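Polyhedrin (Uranotaenia sapphirina cypovirus, PDB 4ZQX) builds the crystalline matrix of the polyhedra that occlude cypovirus particles, and binds ATP in the crystal. Local coordinates at residues A[81-86]-A[120-125]; A[113-118]-A[147-152]. All blocks are in the same frame, centred on the assembly; numbering follows the deposited sequence.

Contact 1: residues A[81-86]-A[120-125]; sequences GYAASH and RGPTGL
A83 meets P122 through its methyl group alone: CB stands 4.1 Å from CG of the puckered P122 ring, which turns that corner toward the end of the helix. The same CB lies 4.1 Å from CG2 of T123, so one methyl touches two neighbouring residues of the turn. The flat group is the R120 guanidinium, behind the turn, and it is engaged at its edge. NE and NH2 of R120 both point at a single acceptor, the carbonyl oxygen of G124, which lies within about 11° of the guanidinium plane. From NE to O of G124 the distance is 2.9 Å and the N-H...O angle 153°, although the donor sits above the carbonyl plane; NH2 is 3.1 Å from the same oxygen, in the carbonyl plane, with a more bent N-H...O arrangement. Two donors on one oxygen hold the guanidinium in a fixed rotation, and a salt bridge from NH2 to D136 and a bond from NH1 to the R137 carbonyl hold it further.

The surface offered to A83 belongs to a type I beta turn, closed by a hydrogen bond from G124 N to G121 O (3.0 Å), with a second from G121 N to L125 O (2.8 Å) bracketing it. With OG1 of T123 set between its backbone N and carbonyl carbon (chi1 63°), CG2 falls beside the N and faces the helix. No hydrogen bond crosses the contact, and the buried area is a modest 112 Å². The last turn of helix 72-83 thus rests on the loop leaving strand 116-120, whose R120 pairs by backbone with S173 of strand 173-179, while Y225 from helix 214-225 of a second subunit packs on A83.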
ATOM      1  N   GLY A  81      -9.995  -0.621  23.127  1.00 31.85           N
ATOM      2  CA  GLY A  81     -10.235  -1.118  24.474  1.00 31.30           C
ATOM      3  C   GLY A  81      -9.703  -2.521  24.701  1.00 30.52           C
ATOM      4  O   GLY A  81      -9.586  -2.964  25.846  1.00 31.39           O
ATOM      5  N   TYR A  82      -9.405  -3.234  23.617  1.00 29.46           N
ATOM      6  CA  TYR A  82      -8.782  -4.554  23.723  1.00 30.67           C
ATOM      7  C   TYR A  82      -7.268  -4.426  23.817  1.00 31.95           C
ATOM      8  O   TYR A  82      -6.596  -5.262  24.426  1.00 35.57           O
ATOM      9  CB  TYR A  82      -9.112  -5.400  22.502  1.00 31.85           C
ATOM     10  CG  TYR A  82     -10.577  -5.809  22.407  1.00 31.38           C
ATOM     11  CD1 TYR A  82     -11.504  -5.009  21.758  1.00 32.25           C
ATOM     12  CD2 TYR A  82     -11.018  -7.022  22.957  1.00 31.93           C
ATOM     13  CE1 TYR A  82     -12.849  -5.405  21.658  1.00 30.42           C
ATOM     14  CE2 TYR A  82     -12.329  -7.406  22.874  1.00 31.69           C
ATOM     15  CZ  TYR A  82     -13.246  -6.610  22.220  1.00 31.28           C
ATOM     16  OH  TYR A  82     -14.563  -7.030  22.142  1.00 32.72           O
ATOM     17  N   ALA A  83      -6.738  -3.373  23.210  1.00 31.42           N
ATOM     18  CA  ALA A  83      -5.301  -3.140  23.155  1.00 31.00           C
ATOM     19  C   ALA A  83      -4.796  -2.485  24.432  1.00 30.32           C
ATOM     20  O   ALA A  83      -3.745  -2.867  24.951  1.00 32.93           O
ATOM     21  CB  ALA A  83      -4.992  -2.253  21.980  1.00 30.75           C
ATOM     22  N   ALA A  84      -5.551  -1.509  24.937  1.00 31.72           N
ATOM     23  CA  ALA A  84      -5.195  -0.786  26.160  1.00 30.72           C
ATOM     24  C   ALA A  84      -6.415  -0.666  27.067  1.00 31.87           C
ATOM     25  O   ALA A  84      -7.464  -0.175  26.640  1.00 32.06           O
ATOM     26  CB  ALA A  84      -4.649   0.622  25.827  1.00 30.23           C
ATOM     27  N   SER A  85      -6.270  -1.118  28.312  1.00 30.93           N
ATOM     28  CA  SER A  85      -7.359  -1.075  29.274  1.00 29.53           C
ATOM     29  C   SER A  85      -7.963   0.316  29.424  1.00 29.52           C
ATOM     30  O   SER A  85      -7.261   1.294  29.546  1.00 30.18           O
ATOM     31  CB  SER A  85      -6.869  -1.535  30.635  1.00 32.45           C
ATOM     32  OG  SER A  85      -6.446  -2.873  30.566  1.00 32.20           O
ATOM     33  N   HIS A  86      -9.287   0.365  29.439  1.00 30.16           N
ATOM     34  CA  HIS A  86     -10.068   1.593  29.627  1.00 30.17           C
ATOM     35  C   HIS A  86      -9.619   2.783  28.765  1.00 29.74           C
ATOM     36  O   HIS A  86      -9.511   3.930  29.233  1.00 30.71           O
ATOM     37  CB  HIS A  86     -10.240   1.965  31.114  1.00 30.55           C
ATOM     38  CG  HIS A  86      -8.969   2.205  31.876  1.00 31.54           C
ATOM     39  ND1 HIS A  86      -8.212   3.349  31.736  1.00 30.87           N
ATOM     40  CD2 HIS A  86      -8.385   1.492  32.877  1.00 31.19           C
ATOM     41  CE1 HIS A  86      -7.177   3.294  32.562  1.00 30.42           C
ATOM     42  NE2 HIS A  86      -7.264   2.180  33.271  1.00 30.37           N
ATOM     43  N   ARG A 120      -1.386 -11.500  14.287  1.00 30.43           N
ATOM     44  CA  ARG A 120      -0.717 -10.485  15.108  1.00 29.37           C
ATOM     45  C   ARG A 120      -1.737  -9.734  15.951  1.00 29.32           C
ATOM     46  O   ARG A 120      -2.926  -9.935  15.791  1.00 31.01           O
ATOM     47  CB  ARG A 120       0.077  -9.507  14.225  1.00 31.22           C
ATOM     48  CG  ARG A 120       1.113 -10.212  13.335  1.00 30.44           C
ATOM     49  CD  ARG A 120       1.819  -9.272  12.390  1.00 31.19           C
ATOM     50  NE  ARG A 120       2.710  -8.326  13.068  1.00 30.44           N
ATOM     51  CZ  ARG A 120       3.964  -8.588  13.426  1.00 30.36           C
ATOM     52  NH1 ARG A 120       4.502  -9.786  13.195  1.00 32.10           N
ATOM     53  NH2 ARG A 120       4.694  -7.645  14.016  1.00 30.95           N
ATOM     54  N   GLY A 121      -1.259  -8.883  16.858  1.00 29.71           N
ATOM     55  CA  GLY A 121      -2.125  -8.189  17.792  1.00 30.71           C
ATOM     56  C   GLY A 121      -2.944  -7.080  17.170  1.00 31.96           C
ATOM     57  O   GLY A 121      -2.813  -6.762  15.979  1.00 31.94           O
ATOM     58  N   PRO A 122      -3.811  -6.472  17.984  1.00 31.79           N
ATOM     59  CA  PRO A 122      -4.807  -5.536  17.447  1.00 31.59           C
ATOM     60  C   PRO A 122      -4.216  -4.241  16.898  1.00 33.60           C
ATOM     61  O   PRO A 122      -4.921  -3.514  16.184  1.00 35.50           O
ATOM     62  CB  PRO A 122      -5.708  -5.244  18.653  1.00 33.30           C
ATOM     63  CG  PRO A 122      -4.963  -5.731  19.851  1.00 35.34           C
ATOM     64  CD  PRO A 122      -4.017  -6.781  19.407  1.00 32.88           C
ATOM     65  N   THR A 123      -2.958  -3.951  17.217  1.00 32.59           N
ATOM     66  CA  THR A 123      -2.288  -2.775  16.654  1.00 33.22           C
ATOM     67  C   THR A 123      -1.073  -3.147  15.811  1.00 33.64           C
ATOM     68  O   THR A 123      -0.266  -2.289  15.471  1.00 33.18           O
ATOM     69  CB  THR A 123      -1.885  -1.743  17.732  1.00 34.19           C
ATOM     70  OG1 THR A 123      -0.939  -2.312  18.641  1.00 34.48           O
ATOM     71  CG2 THR A 123      -3.103  -1.265  18.495  1.00 35.96           C
ATOM     72  N   GLY A 124      -0.971  -4.431  15.469  1.00 33.74           N
ATOM     73  CA  GLY A 124       0.012  -4.911  14.515  1.00 33.26           C
ATOM     74  C   GLY A 124       1.293  -5.473  15.106  1.00 31.72           C
ATOM     75  O   GLY A 124       2.217  -5.806  14.364  1.00 30.80           O
ATOM     76  N   LEU A 125       1.370  -5.563  16.431  1.00 31.84           N
ATOM     77  CA  LEU A 125       2.565  -6.097  17.072  1.00 32.20           C
ATOM     78  C   LEU A 125       2.501  -7.610  17.145  1.00 31.10           C
ATOM     79  O   LEU A 125       1.412  -8.179  17.100  1.00 32.25           O
ATOM     80  CB  LEU A 125       2.685  -5.574  18.493  1.00 33.02           C
ATOM     81  CG  LEU A 125       2.780  -4.069  18.697  1.00 38.15           C
ATOM     82  CD1 LEU A 125       2.985  -3.792  20.178  1.00 39.22           C
ATOM     83  CD2 LEU A 125       3.899  -3.509  17.898  1.00 40.54           C
TER

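Contact 2: residues A[113-118]-A[147-152]; sequences NKASID and NKFVDL. With ATP (adenosine-5'-triphosphate), chain B.
I117 and F149 are brought together by first torsions of the same kind. In F149, CG lies anti to the carbonyl carbon and beside the backbone N (chi1 -77°), sending the ring across to the other segment; in I117, CG1 takes the equivalent position and the chain then runs extended (chi2 170°), so that CD1 forms the leading atom. CD1 of I117 ends 3.9 Å from CE1 of F149, and the two side chains approach at a slant. CB of A115 approaches the same outer end of the ring from the opposite side of its plane, 4.1 Å from CZ of F149 and about equally far from CE2. W112 meets that ring edge-to-face.

The contact is purely apolar: carbon meets carbon throughout, and no hydrogen bond joins the segments. Their nearest CA atoms, those of A115 and F149, are 9.9 Å apart, a gap that F149 spans with its side chain. A115, just before the strand, and I117 within it turn their CB atoms toward the other segment, while S116 turns its own away.

The touching residues themselves lie outside the ATP pocket, which begins at D151. O4' of ATP lies 3.5 Å from CA of L152, while CD2 of L152 comes within 4.1 Å of N3 of the adenine. Another approach, CB of D151 to O3' at 3.9 Å, concerns the ribose; the OD1 oxygen of D151 is engaged in a salt bridge to K161. I117 of strand 116-120 also packs against F104 and W163 of the larger sheet, an arrangement consistent with the antiparallel beta-sandwich core of cypovirus polyhedrins.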
ATOM      1  N   ASN A 113       7.013 -25.049   2.059  1.00 29.59           N
ATOM      2  CA  ASN A 113       7.936 -25.058   3.182  1.00 28.73           C
ATOM      3  C   ASN A 113       8.054 -23.693   3.874  1.00 29.06           C
ATOM      4  O   ASN A 113       8.418 -23.610   5.055  1.00 30.70           O
ATOM      5  CB  ASN A 113       9.325 -25.476   2.714  1.00 28.13           C
ATOM      6  CG  ASN A 113       9.452 -26.966   2.524  1.00 31.85           C
ATOM      7  OD1 ASN A 113       9.093 -27.506   1.474  1.00 32.24           O
ATOM      8  ND2 ASN A 113       9.987 -27.643   3.543  1.00 31.31           N
ATOM      9  N   LYS A 114       7.774 -22.623   3.139  1.00 29.11           N
ATOM     10  CA  LYS A 114       8.123 -21.281   3.606  1.00 30.40           C
ATOM     11  C   LYS A 114       6.940 -20.322   3.686  1.00 31.53           C
ATOM     12  O   LYS A 114       7.097 -19.182   4.145  1.00 34.02           O
ATOM     13  CB  LYS A 114       9.217 -20.661   2.720  1.00 33.04           C
ATOM     14  CG  LYS A 114      10.601 -21.371   2.797  1.00 35.81           C
ATOM     15  CD  LYS A 114      11.165 -21.525   4.212  1.00 37.43           C
ATOM     16  CE  LYS A 114      11.382 -20.215   4.938  1.00 41.24           C
ATOM     17  NZ  LYS A 114      12.609 -19.484   4.501  1.00 42.83           N
ATOM     18  N   ALA A 115       5.764 -20.751   3.239  1.00 31.60           N
ATOM     19  CA  ALA A 115       4.581 -19.904   3.369  1.00 32.10           C
ATOM     20  C   ALA A 115       4.324 -19.659   4.850  1.00 32.81           C
ATOM     21  O   ALA A 115       4.321 -20.605   5.640  1.00 33.53           O
ATOM     22  CB  ALA A 115       3.391 -20.549   2.707  1.00 34.31           C
ATOM     23  N   SER A 116       4.139 -18.397   5.236  1.00 30.87           N
ATOM     24  CA  SER A 116       3.921 -18.074   6.645  1.00 30.42           C
ATOM     25  C   SER A 116       2.647 -17.276   6.858  1.00 30.86           C
ATOM     26  O   SER A 116       2.345 -16.364   6.107  1.00 30.99           O
ATOM     27  CB  SER A 116       5.123 -17.333   7.226  1.00 32.96           C
ATOM     28  OG  SER A 116       5.354 -16.117   6.555  1.00 32.25           O
ATOM     29  N   ILE A 117       1.898 -17.656   7.886  1.00 29.73           N
ATOM     30  CA  ILE A 117       0.662 -16.977   8.253  1.00 28.69           C
ATOM     31  C   ILE A 117       0.832 -16.553   9.702  1.00 28.10           C
ATOM     32  O   ILE A 117       0.923 -17.389  10.588  1.00 30.61           O
ATOM     33  CB  ILE A 117      -0.564 -17.895   8.098  1.00 29.81           C
ATOM     34  CG1 ILE A 117      -0.691 -18.365   6.643  1.00 31.84           C
ATOM     35  CG2 ILE A 117      -1.841 -17.181   8.547  1.00 31.16           C
ATOM     36  CD1 ILE A 117      -1.732 -19.460   6.444  1.00 33.73           C
ATOM     37  N   ASP A 118       0.894 -15.250   9.924  1.00 28.47           N
ATOM     38  CA  ASP A 118       1.172 -14.705  11.242  1.00 29.37           C
ATOM     39  C   ASP A 118      -0.047 -13.910  11.710  1.00 29.10           C
ATOM     40  O   ASP A 118      -0.401 -12.893  11.111  1.00 30.58           O
ATOM     41  CB  ASP A 118       2.428 -13.825  11.127  1.00 30.28           C
ATOM     42  CG  ASP A 118       2.928 -13.286  12.464  1.00 32.30           C
ATOM     43  OD1 ASP A 118       2.500 -13.766  13.542  1.00 32.20           O
ATOM     44  OD2 ASP A 118       3.794 -12.382  12.413  1.00 32.45           O
ATOM     45  N   ASN A 147       3.257 -28.906   6.759  1.00 27.40           N
ATOM     46  CA  ASN A 147       2.315 -30.021   6.610  1.00 28.57           C
ATOM     47  C   ASN A 147       1.016 -29.880   7.419  1.00 29.46           C
ATOM     48  O   ASN A 147       0.160 -30.763   7.385  1.00 31.88           O
ATOM     49  CB  ASN A 147       3.005 -31.364   6.881  1.00 30.31           C
ATOM     50  CG  ASN A 147       3.859 -31.790   5.728  1.00 32.31           C
ATOM     51  OD1 ASN A 147       3.357 -32.303   4.718  1.00 35.74           O
ATOM     52  ND2 ASN A 147       5.147 -31.537   5.837  1.00 32.46           N
ATOM     53  N   LYS A 148       0.860 -28.756   8.106  1.00 29.21           N
ATOM     54  CA  LYS A 148      -0.387 -28.439   8.779  1.00 29.08           C
ATOM     55  C   LYS A 148      -1.387 -27.758   7.822  1.00 29.37           C
ATOM     56  O   LYS A 148      -2.549 -27.560   8.183  1.00 32.92           O
ATOM     57  CB  LYS A 148      -0.133 -27.603  10.034  1.00 29.71           C
ATOM     58  CG  LYS A 148       0.567 -28.384  11.133  1.00 30.64           C
ATOM     59  CD  LYS A 148       0.935 -27.547  12.341  1.00 32.02           C
ATOM     60  CE  LYS A 148       1.437 -28.453  13.459  1.00 34.84           C
ATOM     61  NZ  LYS A 148       2.061 -27.691  14.563  1.00 35.82           N
ATOM     62  N   PHE A 149      -0.949 -27.418   6.609  1.00 28.76           N
ATOM     63  CA  PHE A 149      -1.898 -27.052   5.550  1.00 29.35           C
ATOM     64  C   PHE A 149      -2.771 -28.259   5.210  1.00 30.86           C
ATOM     65  O   PHE A 149      -2.304 -29.398   5.231  1.00 32.09           O
ATOM     66  CB  PHE A 149      -1.192 -26.569   4.266  1.00 30.35           C
ATOM     67  CG  PHE A 149      -0.667 -25.157   4.343  1.00 32.52           C
ATOM     68  CD1 PHE A 149      -1.539 -24.082   4.410  1.00 33.70           C
ATOM     69  CD2 PHE A 149       0.688 -24.913   4.297  1.00 34.77           C
ATOM     70  CE1 PHE A 149      -1.060 -22.785   4.473  1.00 35.30           C
ATOM     71  CE2 PHE A 149       1.180 -23.627   4.357  1.00 35.53           C
ATOM     72  CZ  PHE A 149       0.303 -22.553   4.435  1.00 34.85           C
ATOM     73  N   VAL A 150      -4.027 -27.993   4.855  1.00 30.59           N
ATOM     74  CA  VAL A 150      -4.993 -29.021   4.518  1.00 32.25           C
ATOM     75  C   VAL A 150      -5.143 -29.034   2.986  1.00 31.04           C
ATOM     76  O   VAL A 150      -5.388 -27.998   2.389  1.00 32.70           O
ATOM     77  CB  VAL A 150      -6.353 -28.681   5.169  1.00 34.15           C
ATOM     78  CG1 VAL A 150      -7.430 -29.677   4.751  1.00 36.19           C
ATOM     79  CG2 VAL A 150      -6.224 -28.633   6.694  1.00 35.75           C
ATOM     80  N   ASP A 151      -5.006 -30.195   2.356  1.00 31.92           N
ATOM     81  CA  ASP A 151      -5.098 -30.286   0.893  1.00 33.87           C
ATOM     82  C   ASP A 151      -6.551 -30.247   0.462  1.00 34.02           C
ATOM     83  O   ASP A 151      -7.390 -30.884   1.111  1.00 35.29           O
ATOM     84  CB  ASP A 151      -4.472 -31.583   0.346  1.00 35.93           C
ATOM     85  CG  ASP A 151      -2.997 -31.708   0.655  1.00 40.23           C
ATOM     86  OD1 ASP A 151      -2.353 -30.701   1.019  1.00 40.66           O
ATOM     87  OD2 ASP A 151      -2.474 -32.831   0.521  1.00 43.77           O
ATOM     88  N   LEU A 152      -6.833 -29.520  -0.634  1.00 34.36           N
ATOM     89  CA  LEU A 152      -8.177 -29.422  -1.201  1.00 32.68           C
ATOM     90  C   LEU A 152      -8.115 -29.569  -2.710  1.00 32.70           C
ATOM     91  O   LEU A 152      -7.086 -29.278  -3.309  1.00 34.88           O
ATOM     92  CB  LEU A 152      -8.826 -28.083  -0.861  1.00 34.87           C
ATOM     93  CG  LEU A 152      -9.206 -27.835   0.599  1.00 37.29           C
ATOM     94  CD1 LEU A 152      -9.820 -26.456   0.757  1.00 37.98           C
ATOM     95  CD2 LEU A 152     -10.172 -28.905   1.131  1.00 37.43           C
TER
HETATM   96  PG  ATP B 301      -6.098 -31.791  -7.615  1.00 38.72           P
HETATM   97  O1G ATP B 301      -5.701 -33.122  -7.029  1.00 40.84           O
HETATM   98  O2G ATP B 301      -5.823 -30.580  -6.746  1.00 37.25           O
HETATM   99  O3G ATP B 301      -5.666 -31.608  -9.059  1.00 37.74           O
HETATM  100  PB  ATP B 301      -8.701 -33.018  -7.827  1.00 41.59           P
HETATM  101  O1B ATP B 301      -9.979 -32.417  -8.365  1.00 42.89           O
HETATM  102  O2B ATP B 301      -7.997 -34.108  -8.595  1.00 40.19           O
HETATM  103  O3B ATP B 301      -7.711 -31.767  -7.578  1.00 40.89           O
HETATM  104  PA  ATP B 301      -8.670 -34.851  -5.546  1.00 44.29           P
HETATM  105  O1A ATP B 301      -9.902 -35.720  -5.577  1.00 45.87           O
HETATM  106  O2A ATP B 301      -7.347 -35.410  -6.035  1.00 46.23           O
HETATM  107  O3A ATP B 301      -9.029 -33.460  -6.299  1.00 42.84           O
HETATM  108  O5' ATP B 301      -8.470 -34.372  -4.008  1.00 43.73           O
HETATM  109  C5' ATP B 301      -7.390 -33.514  -3.627  1.00 44.52           C
HETATM  110  C4' ATP B 301      -7.310 -33.512  -2.108  1.00 44.37           C
HETATM  111  O4' ATP B 301      -8.480 -32.905  -1.556  1.00 44.34           O
HETATM  112  C3' ATP B 301      -7.249 -34.919  -1.530  1.00 45.11           C
HETATM  113  O3' ATP B 301      -6.223 -34.967  -0.542  1.00 47.78           O
HETATM  114  C2' ATP B 301      -8.598 -35.136  -0.876  1.00 46.58           C
HETATM  115  O2' ATP B 301      -8.584 -35.998   0.273  1.00 47.72           O
HETATM  116  C1' ATP B 301      -9.009 -33.720  -0.508  1.00 45.65           C
HETATM  117  N9  ATP B 301     -10.484 -33.644  -0.396  1.00 44.45           N
HETATM  118  C8  ATP B 301     -11.385 -33.929  -1.365  1.00 44.53           C
HETATM  119  N7  ATP B 301     -12.654 -33.763  -0.909  1.00 43.97           N
HETATM  120  C5  ATP B 301     -12.557 -33.369   0.372  1.00 43.51           C
HETATM  121  C6  ATP B 301     -13.512 -33.028   1.434  1.00 44.51           C
HETATM  122  N6  ATP B 301     -14.823 -33.095   1.132  1.00 44.95           N
HETATM  123  N1  ATP B 301     -13.035 -32.668   2.652  1.00 45.60           N
HETATM  124  C2  ATP B 301     -11.706 -32.618   2.890  1.00 46.47           C
HETATM  125  N3  ATP B 301     -10.780 -32.921   1.962  1.00 44.76           N
HETATM  126  C4  ATP B 301     -11.134 -33.294   0.711  1.00 44.03           C

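In the fold
Strand 116-120 connects the two contacts: contact 2 uses its beginning, and contact 1 the turn that follows its end. Their centres are nevertheless 26 Å apart; the centre of contact 1 lies about 21 Å from the centre of the chain, that of contact 2 about 11 Å. Apart from sequence continuity, a salt bridge from D118 OD2 to R120 NH1 ties segments 113-118 and 120-125. Along the chain the contacts cross. Only contact 2 includes residues of the ATP pocket, D151 and L152; ATP is hydrogen-bonded to S154, G156, R158 and S234, also of the pocket. Contact 1 lies more extensively against a second subunit (eight residues within reach, against one).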